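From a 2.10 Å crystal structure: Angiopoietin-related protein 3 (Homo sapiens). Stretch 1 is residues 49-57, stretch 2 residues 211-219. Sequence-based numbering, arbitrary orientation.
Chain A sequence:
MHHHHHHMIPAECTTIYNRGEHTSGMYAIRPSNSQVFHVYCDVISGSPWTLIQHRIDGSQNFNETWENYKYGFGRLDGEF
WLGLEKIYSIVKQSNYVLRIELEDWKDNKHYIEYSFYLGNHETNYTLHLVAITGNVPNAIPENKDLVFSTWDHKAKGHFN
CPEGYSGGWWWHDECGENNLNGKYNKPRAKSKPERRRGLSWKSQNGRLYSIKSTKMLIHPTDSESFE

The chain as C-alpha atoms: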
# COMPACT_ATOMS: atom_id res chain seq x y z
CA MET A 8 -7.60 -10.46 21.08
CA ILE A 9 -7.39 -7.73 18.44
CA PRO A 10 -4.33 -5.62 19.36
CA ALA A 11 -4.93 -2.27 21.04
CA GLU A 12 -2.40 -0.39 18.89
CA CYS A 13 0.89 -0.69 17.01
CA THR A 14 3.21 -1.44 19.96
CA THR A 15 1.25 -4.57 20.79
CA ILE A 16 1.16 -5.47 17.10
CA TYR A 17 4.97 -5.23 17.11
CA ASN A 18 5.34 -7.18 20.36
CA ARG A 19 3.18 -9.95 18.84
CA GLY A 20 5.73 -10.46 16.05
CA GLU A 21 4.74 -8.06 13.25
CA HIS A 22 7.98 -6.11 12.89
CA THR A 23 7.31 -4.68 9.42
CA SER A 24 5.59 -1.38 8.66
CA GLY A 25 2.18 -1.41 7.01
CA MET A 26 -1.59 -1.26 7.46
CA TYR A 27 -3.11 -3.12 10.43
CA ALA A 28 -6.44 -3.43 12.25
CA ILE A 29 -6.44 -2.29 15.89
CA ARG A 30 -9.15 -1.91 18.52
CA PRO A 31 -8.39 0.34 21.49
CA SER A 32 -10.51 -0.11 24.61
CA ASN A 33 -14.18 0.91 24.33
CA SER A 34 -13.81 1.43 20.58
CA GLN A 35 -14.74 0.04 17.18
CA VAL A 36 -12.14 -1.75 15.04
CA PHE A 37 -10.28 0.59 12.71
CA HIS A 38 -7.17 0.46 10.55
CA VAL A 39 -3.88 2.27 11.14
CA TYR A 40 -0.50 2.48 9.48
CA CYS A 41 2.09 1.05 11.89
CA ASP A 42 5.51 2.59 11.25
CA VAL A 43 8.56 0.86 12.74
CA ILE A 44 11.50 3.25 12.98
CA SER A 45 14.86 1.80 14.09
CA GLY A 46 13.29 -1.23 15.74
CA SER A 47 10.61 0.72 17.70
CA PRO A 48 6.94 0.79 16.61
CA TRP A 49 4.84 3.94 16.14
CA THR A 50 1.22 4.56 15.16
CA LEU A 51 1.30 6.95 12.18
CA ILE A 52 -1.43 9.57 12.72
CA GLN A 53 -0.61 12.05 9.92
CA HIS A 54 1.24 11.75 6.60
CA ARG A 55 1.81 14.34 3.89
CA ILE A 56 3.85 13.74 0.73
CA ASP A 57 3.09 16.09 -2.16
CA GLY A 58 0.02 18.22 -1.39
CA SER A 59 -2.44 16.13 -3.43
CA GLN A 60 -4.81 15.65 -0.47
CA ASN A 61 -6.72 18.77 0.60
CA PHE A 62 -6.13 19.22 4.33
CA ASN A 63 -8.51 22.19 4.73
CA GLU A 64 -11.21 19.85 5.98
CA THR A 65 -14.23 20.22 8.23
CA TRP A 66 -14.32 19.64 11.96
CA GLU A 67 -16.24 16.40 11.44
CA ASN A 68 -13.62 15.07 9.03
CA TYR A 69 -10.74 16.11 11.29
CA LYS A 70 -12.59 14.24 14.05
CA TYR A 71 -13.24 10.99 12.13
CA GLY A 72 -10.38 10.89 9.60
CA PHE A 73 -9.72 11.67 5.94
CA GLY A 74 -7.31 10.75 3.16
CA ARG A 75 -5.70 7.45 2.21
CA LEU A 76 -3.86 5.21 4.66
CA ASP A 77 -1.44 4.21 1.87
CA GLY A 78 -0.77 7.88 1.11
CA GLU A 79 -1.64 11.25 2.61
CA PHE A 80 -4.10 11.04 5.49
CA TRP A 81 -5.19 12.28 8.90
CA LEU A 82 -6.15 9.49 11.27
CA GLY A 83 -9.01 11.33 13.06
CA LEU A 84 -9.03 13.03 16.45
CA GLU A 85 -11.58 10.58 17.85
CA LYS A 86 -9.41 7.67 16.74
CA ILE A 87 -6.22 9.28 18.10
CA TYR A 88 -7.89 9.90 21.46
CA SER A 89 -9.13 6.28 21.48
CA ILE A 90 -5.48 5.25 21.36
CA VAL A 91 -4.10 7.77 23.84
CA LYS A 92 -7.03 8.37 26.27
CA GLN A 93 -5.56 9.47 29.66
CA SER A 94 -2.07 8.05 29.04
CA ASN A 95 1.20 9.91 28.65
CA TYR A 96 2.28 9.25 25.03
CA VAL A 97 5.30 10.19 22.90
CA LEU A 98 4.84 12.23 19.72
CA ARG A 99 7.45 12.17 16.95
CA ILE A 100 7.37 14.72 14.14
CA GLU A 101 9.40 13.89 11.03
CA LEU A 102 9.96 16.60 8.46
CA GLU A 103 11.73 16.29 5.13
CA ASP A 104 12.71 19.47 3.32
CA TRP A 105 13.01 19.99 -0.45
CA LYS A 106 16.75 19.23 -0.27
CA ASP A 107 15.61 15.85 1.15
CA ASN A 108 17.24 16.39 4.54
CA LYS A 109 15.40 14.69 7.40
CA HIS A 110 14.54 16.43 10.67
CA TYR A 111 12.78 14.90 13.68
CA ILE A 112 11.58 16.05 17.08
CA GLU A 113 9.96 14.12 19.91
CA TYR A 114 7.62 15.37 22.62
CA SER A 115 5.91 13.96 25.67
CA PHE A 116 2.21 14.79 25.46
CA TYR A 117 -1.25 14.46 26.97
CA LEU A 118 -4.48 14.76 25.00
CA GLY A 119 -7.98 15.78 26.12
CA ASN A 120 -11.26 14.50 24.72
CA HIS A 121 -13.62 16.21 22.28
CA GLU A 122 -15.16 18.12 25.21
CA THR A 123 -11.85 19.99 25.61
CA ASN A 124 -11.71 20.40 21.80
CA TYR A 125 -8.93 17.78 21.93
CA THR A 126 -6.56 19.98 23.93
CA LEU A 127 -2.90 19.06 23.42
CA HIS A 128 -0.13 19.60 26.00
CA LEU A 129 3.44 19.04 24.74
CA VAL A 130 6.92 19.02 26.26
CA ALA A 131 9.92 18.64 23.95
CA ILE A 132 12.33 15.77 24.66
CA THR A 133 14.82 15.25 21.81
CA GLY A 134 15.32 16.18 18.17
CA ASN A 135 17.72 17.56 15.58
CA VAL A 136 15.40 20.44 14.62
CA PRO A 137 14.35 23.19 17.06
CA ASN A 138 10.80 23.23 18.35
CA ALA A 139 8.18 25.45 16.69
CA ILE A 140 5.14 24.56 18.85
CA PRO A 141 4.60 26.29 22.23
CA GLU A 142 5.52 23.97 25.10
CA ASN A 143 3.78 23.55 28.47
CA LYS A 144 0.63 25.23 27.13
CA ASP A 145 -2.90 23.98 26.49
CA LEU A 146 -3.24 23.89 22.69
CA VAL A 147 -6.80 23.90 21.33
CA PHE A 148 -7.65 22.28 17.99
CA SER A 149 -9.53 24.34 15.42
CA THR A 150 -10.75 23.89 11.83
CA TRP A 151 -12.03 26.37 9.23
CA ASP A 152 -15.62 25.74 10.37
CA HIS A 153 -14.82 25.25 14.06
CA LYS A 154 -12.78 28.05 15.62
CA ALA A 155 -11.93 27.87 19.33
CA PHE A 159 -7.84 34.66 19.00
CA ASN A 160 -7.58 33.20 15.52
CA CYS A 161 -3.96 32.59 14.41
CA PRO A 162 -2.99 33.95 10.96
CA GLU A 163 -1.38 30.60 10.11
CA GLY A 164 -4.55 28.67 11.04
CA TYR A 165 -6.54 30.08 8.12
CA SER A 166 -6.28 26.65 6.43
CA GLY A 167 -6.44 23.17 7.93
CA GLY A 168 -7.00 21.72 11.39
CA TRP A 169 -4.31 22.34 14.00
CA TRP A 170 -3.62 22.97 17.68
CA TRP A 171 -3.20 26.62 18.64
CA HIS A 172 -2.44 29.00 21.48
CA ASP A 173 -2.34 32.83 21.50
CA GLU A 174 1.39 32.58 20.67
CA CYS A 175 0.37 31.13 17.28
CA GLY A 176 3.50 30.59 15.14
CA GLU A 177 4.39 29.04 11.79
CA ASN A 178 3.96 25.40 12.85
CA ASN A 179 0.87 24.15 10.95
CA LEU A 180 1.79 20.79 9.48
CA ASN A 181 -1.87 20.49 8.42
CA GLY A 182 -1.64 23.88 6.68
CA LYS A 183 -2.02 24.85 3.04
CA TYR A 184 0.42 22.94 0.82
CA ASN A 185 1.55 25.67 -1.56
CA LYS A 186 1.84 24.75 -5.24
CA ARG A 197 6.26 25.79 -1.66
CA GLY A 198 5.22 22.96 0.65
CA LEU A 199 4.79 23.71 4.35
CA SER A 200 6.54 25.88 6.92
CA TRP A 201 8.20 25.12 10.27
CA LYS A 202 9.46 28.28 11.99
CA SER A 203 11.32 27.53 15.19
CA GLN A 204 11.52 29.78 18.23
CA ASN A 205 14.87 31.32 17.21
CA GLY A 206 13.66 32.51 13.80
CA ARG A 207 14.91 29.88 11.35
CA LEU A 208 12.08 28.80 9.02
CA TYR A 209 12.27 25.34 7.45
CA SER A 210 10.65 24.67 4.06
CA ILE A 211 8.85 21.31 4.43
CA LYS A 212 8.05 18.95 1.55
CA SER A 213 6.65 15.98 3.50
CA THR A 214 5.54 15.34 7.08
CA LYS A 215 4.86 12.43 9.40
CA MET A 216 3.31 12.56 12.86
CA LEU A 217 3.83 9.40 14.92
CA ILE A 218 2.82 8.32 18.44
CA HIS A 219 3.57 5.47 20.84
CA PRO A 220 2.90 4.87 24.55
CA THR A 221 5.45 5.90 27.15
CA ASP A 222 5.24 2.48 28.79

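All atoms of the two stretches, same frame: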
# COMPACT_ATOMS: atom_id res chain seq x y z
N TRP A 49 5.65 2.73 15.99
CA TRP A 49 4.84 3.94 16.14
C TRP A 49 3.50 3.73 15.44
O TRP A 49 3.42 2.98 14.46
CB TRP A 49 5.53 5.20 15.53
CG TRP A 49 6.88 5.54 16.13
CD1 TRP A 49 8.08 4.93 15.88
CD2 TRP A 49 7.16 6.56 17.11
NE1 TRP A 49 9.08 5.50 16.63
CE2 TRP A 49 8.55 6.51 17.39
CE3 TRP A 49 6.37 7.51 17.78
CZ2 TRP A 49 9.17 7.38 18.31
CZ3 TRP A 49 6.99 8.37 18.68
CH2 TRP A 49 8.38 8.30 18.95
N THR A 50 2.45 4.40 15.93
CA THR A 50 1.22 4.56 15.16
C THR A 50 1.34 5.85 14.35
O THR A 50 1.52 6.93 14.92
CB THR A 50 -0.03 4.61 16.05
OG1 THR A 50 -0.14 3.41 16.83
CG2 THR A 50 -1.30 4.77 15.20
N LEU A 51 1.25 5.75 13.02
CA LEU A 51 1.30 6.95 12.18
C LEU A 51 -0.07 7.62 12.19
O LEU A 51 -1.06 7.01 11.80
CB LEU A 51 1.70 6.58 10.75
CG LEU A 51 1.86 7.67 9.68
CD1 LEU A 51 2.92 8.72 10.10
CD2 LEU A 51 2.26 7.03 8.37
N ILE A 52 -0.14 8.88 12.65
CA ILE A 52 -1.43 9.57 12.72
C ILE A 52 -1.59 10.64 11.65
O ILE A 52 -2.73 11.08 11.41
CB ILE A 52 -1.69 10.16 14.12
CG1 ILE A 52 -0.65 11.24 14.46
CG2 ILE A 52 -1.71 9.03 15.17
CD1 ILE A 52 -1.10 12.18 15.57
N GLN A 53 -0.51 11.06 10.98
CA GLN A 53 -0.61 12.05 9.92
C GLN A 53 0.52 11.79 8.93
O GLN A 53 1.64 11.46 9.33
CB GLN A 53 -0.52 13.49 10.47
CG GLN A 53 -0.67 14.60 9.41
CD GLN A 53 0.64 15.20 8.93
OE1 GLN A 53 1.64 14.50 8.78
NE2 GLN A 53 0.63 16.50 8.65
N HIS A 54 0.24 11.97 7.64
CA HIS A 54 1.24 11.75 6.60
C HIS A 54 0.95 12.67 5.44
O HIS A 54 -0.16 12.66 4.90
CB HIS A 54 1.25 10.29 6.12
CG HIS A 54 2.49 9.91 5.38
ND1 HIS A 54 3.58 10.75 5.28
CD2 HIS A 54 2.82 8.79 4.70
CE1 HIS A 54 4.53 10.15 4.58
NE2 HIS A 54 4.09 8.96 4.21
N ARG A 55 1.95 13.47 5.04
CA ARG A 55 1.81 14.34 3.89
C ARG A 55 3.03 14.17 3.01
O ARG A 55 4.14 14.03 3.51
CB ARG A 55 1.63 15.79 4.32
CG ARG A 55 0.25 16.11 4.89
CD ARG A 55 0.20 17.60 5.07
NE ARG A 55 -0.48 18.27 3.97
CZ ARG A 55 -0.96 19.50 4.05
NH1 ARG A 55 -0.78 20.23 5.15
NH2 ARG A 55 -1.57 20.03 3.01
N ILE A 56 2.82 14.16 1.69
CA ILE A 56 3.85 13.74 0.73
C ILE A 56 4.04 14.83 -0.31
O ILE A 56 5.14 15.35 -0.48
CB ILE A 56 3.47 12.41 0.06
CG1 ILE A 56 3.55 11.26 1.04
CG2 ILE A 56 4.34 12.16 -1.14
CD1 ILE A 56 2.79 10.02 0.55
N ASP A 57 2.96 15.17 -1.03
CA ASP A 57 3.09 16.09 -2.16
C ASP A 57 2.00 17.14 -2.26
O ASP A 57 1.97 17.86 -3.26
CB ASP A 57 3.14 15.30 -3.47
CG ASP A 57 1.90 14.44 -3.69
OD1 ASP A 57 1.06 14.35 -2.77
OD2 ASP A 57 1.79 13.86 -4.80
N ILE A 211 9.18 22.72 4.23
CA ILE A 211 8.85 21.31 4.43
C ILE A 211 8.14 20.76 3.20
O ILE A 211 7.15 21.33 2.73
CB ILE A 211 7.99 21.11 5.69
CG1 ILE A 211 8.60 21.85 6.88
CG2 ILE A 211 7.84 19.62 6.00
CD1 ILE A 211 9.98 21.37 7.27
N LYS A 212 8.64 19.63 2.69
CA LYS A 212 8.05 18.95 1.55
C LYS A 212 7.13 17.80 1.96
O LYS A 212 6.14 17.53 1.27
CB LYS A 212 9.16 18.40 0.62
CG LYS A 212 8.67 17.38 -0.41
CD LYS A 212 9.73 17.03 -1.42
CE LYS A 212 10.83 16.17 -0.82
NZ LYS A 212 12.15 16.45 -1.45
N SER A 213 7.43 17.13 3.07
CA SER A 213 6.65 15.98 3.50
C SER A 213 6.72 15.89 5.02
O SER A 213 7.72 16.28 5.63
CB SER A 213 7.15 14.68 2.83
OG SER A 213 8.47 14.37 3.22
N THR A 214 5.63 15.42 5.63
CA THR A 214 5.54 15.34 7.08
C THR A 214 5.04 13.96 7.50
O THR A 214 4.27 13.32 6.78
CB THR A 214 4.58 16.42 7.68
OG1 THR A 214 3.22 16.16 7.28
CG2 THR A 214 5.00 17.82 7.25
N LYS A 215 5.47 13.53 8.69
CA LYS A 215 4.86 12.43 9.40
C LYS A 215 4.66 12.85 10.84
O LYS A 215 5.54 13.49 11.43
CB LYS A 215 5.72 11.16 9.38
CG LYS A 215 5.73 10.38 8.06
CD LYS A 215 6.77 9.27 8.14
CE LYS A 215 6.90 8.50 6.84
NZ LYS A 215 7.29 7.09 7.06
N MET A 216 3.53 12.47 11.42
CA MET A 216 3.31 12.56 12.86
C MET A 216 3.06 11.16 13.39
O MET A 216 2.20 10.44 12.87
CB MET A 216 2.14 13.50 13.17
CG MET A 216 2.29 14.86 12.47
SD MET A 216 1.00 16.04 12.92
CE MET A 216 1.34 16.21 14.67
N LEU A 217 3.82 10.77 14.42
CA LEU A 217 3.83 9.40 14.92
C LEU A 217 3.74 9.37 16.44
O LEU A 217 4.40 10.16 17.12
CB LEU A 217 5.12 8.67 14.49
CG LEU A 217 5.28 8.53 12.97
CD1 LEU A 217 6.54 9.22 12.50
CD2 LEU A 217 5.25 7.06 12.57
N ILE A 218 2.97 8.43 16.99
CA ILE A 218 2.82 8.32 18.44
C ILE A 218 3.09 6.89 18.91
O ILE A 218 2.93 5.92 18.15
CB ILE A 218 1.43 8.77 18.93
CG1 ILE A 218 0.34 7.76 18.52
CG2 ILE A 218 1.11 10.17 18.42
CD1 ILE A 218 -1.07 8.19 18.97
N HIS A 219 3.50 6.77 20.17
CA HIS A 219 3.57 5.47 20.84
C HIS A 219 3.49 5.68 22.34
O HIS A 219 3.84 6.77 22.83
CB HIS A 219 4.85 4.70 20.43
CG HIS A 219 6.12 5.19 21.06
ND1 HIS A 219 6.39 5.08 22.41
CD2 HIS A 219 7.22 5.74 20.50
CE1 HIS A 219 7.59 5.57 22.66
NE2 HIS A 219 8.12 5.98 21.52

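The two stretches pair as antiparallel strands, burying 897 Å² between them, both sides summed. Backbone hydrogen bonds form the frame: T50 N to I218 O (2.7 Å) and I218 N to T50 O (2.9 Å) at one end, R55 N to T214 O and T214 N to R55 O (both 2.9 Å) at the other. Between them the register slips by one residue, a beta bulge at I52, whose phi/psi of -107/-15° leaves the extended range. M216 O therefore accepts from two successive amides, I52 N at 2.8 Å and, weakly, Q53 N at 3.4 Å, while M216 N donates to Q53 O (3.0 Å).

Polar side chains reinforce the pairing. T214 OG1 donates to Q53 OE1 (2.7 Å), both side chains lying on the same face, and the t rotamer of H54 brings ND1 within 3.1 Å of T214 O, an in-plane hydrogen bond at the ring edge.

Apolar contacts fill both faces. L51 and L217 share one face and M216 and I218 the other, all buried, so apolar side chains suit these positions. L51 CD1 meets L217 CG at 3.7 Å, and W49 CB meets L217 CD2 at 3.5 Å; the branched I52 reaches M216 CB through CG1 (3.8 Å) and I218 CD1 through CG2 (3.9 Å). T50 OG1 is buried without a polar partner.

The H219 ring points its edge at the W49 face, centroids 4.1 Å apart and planes at 65°.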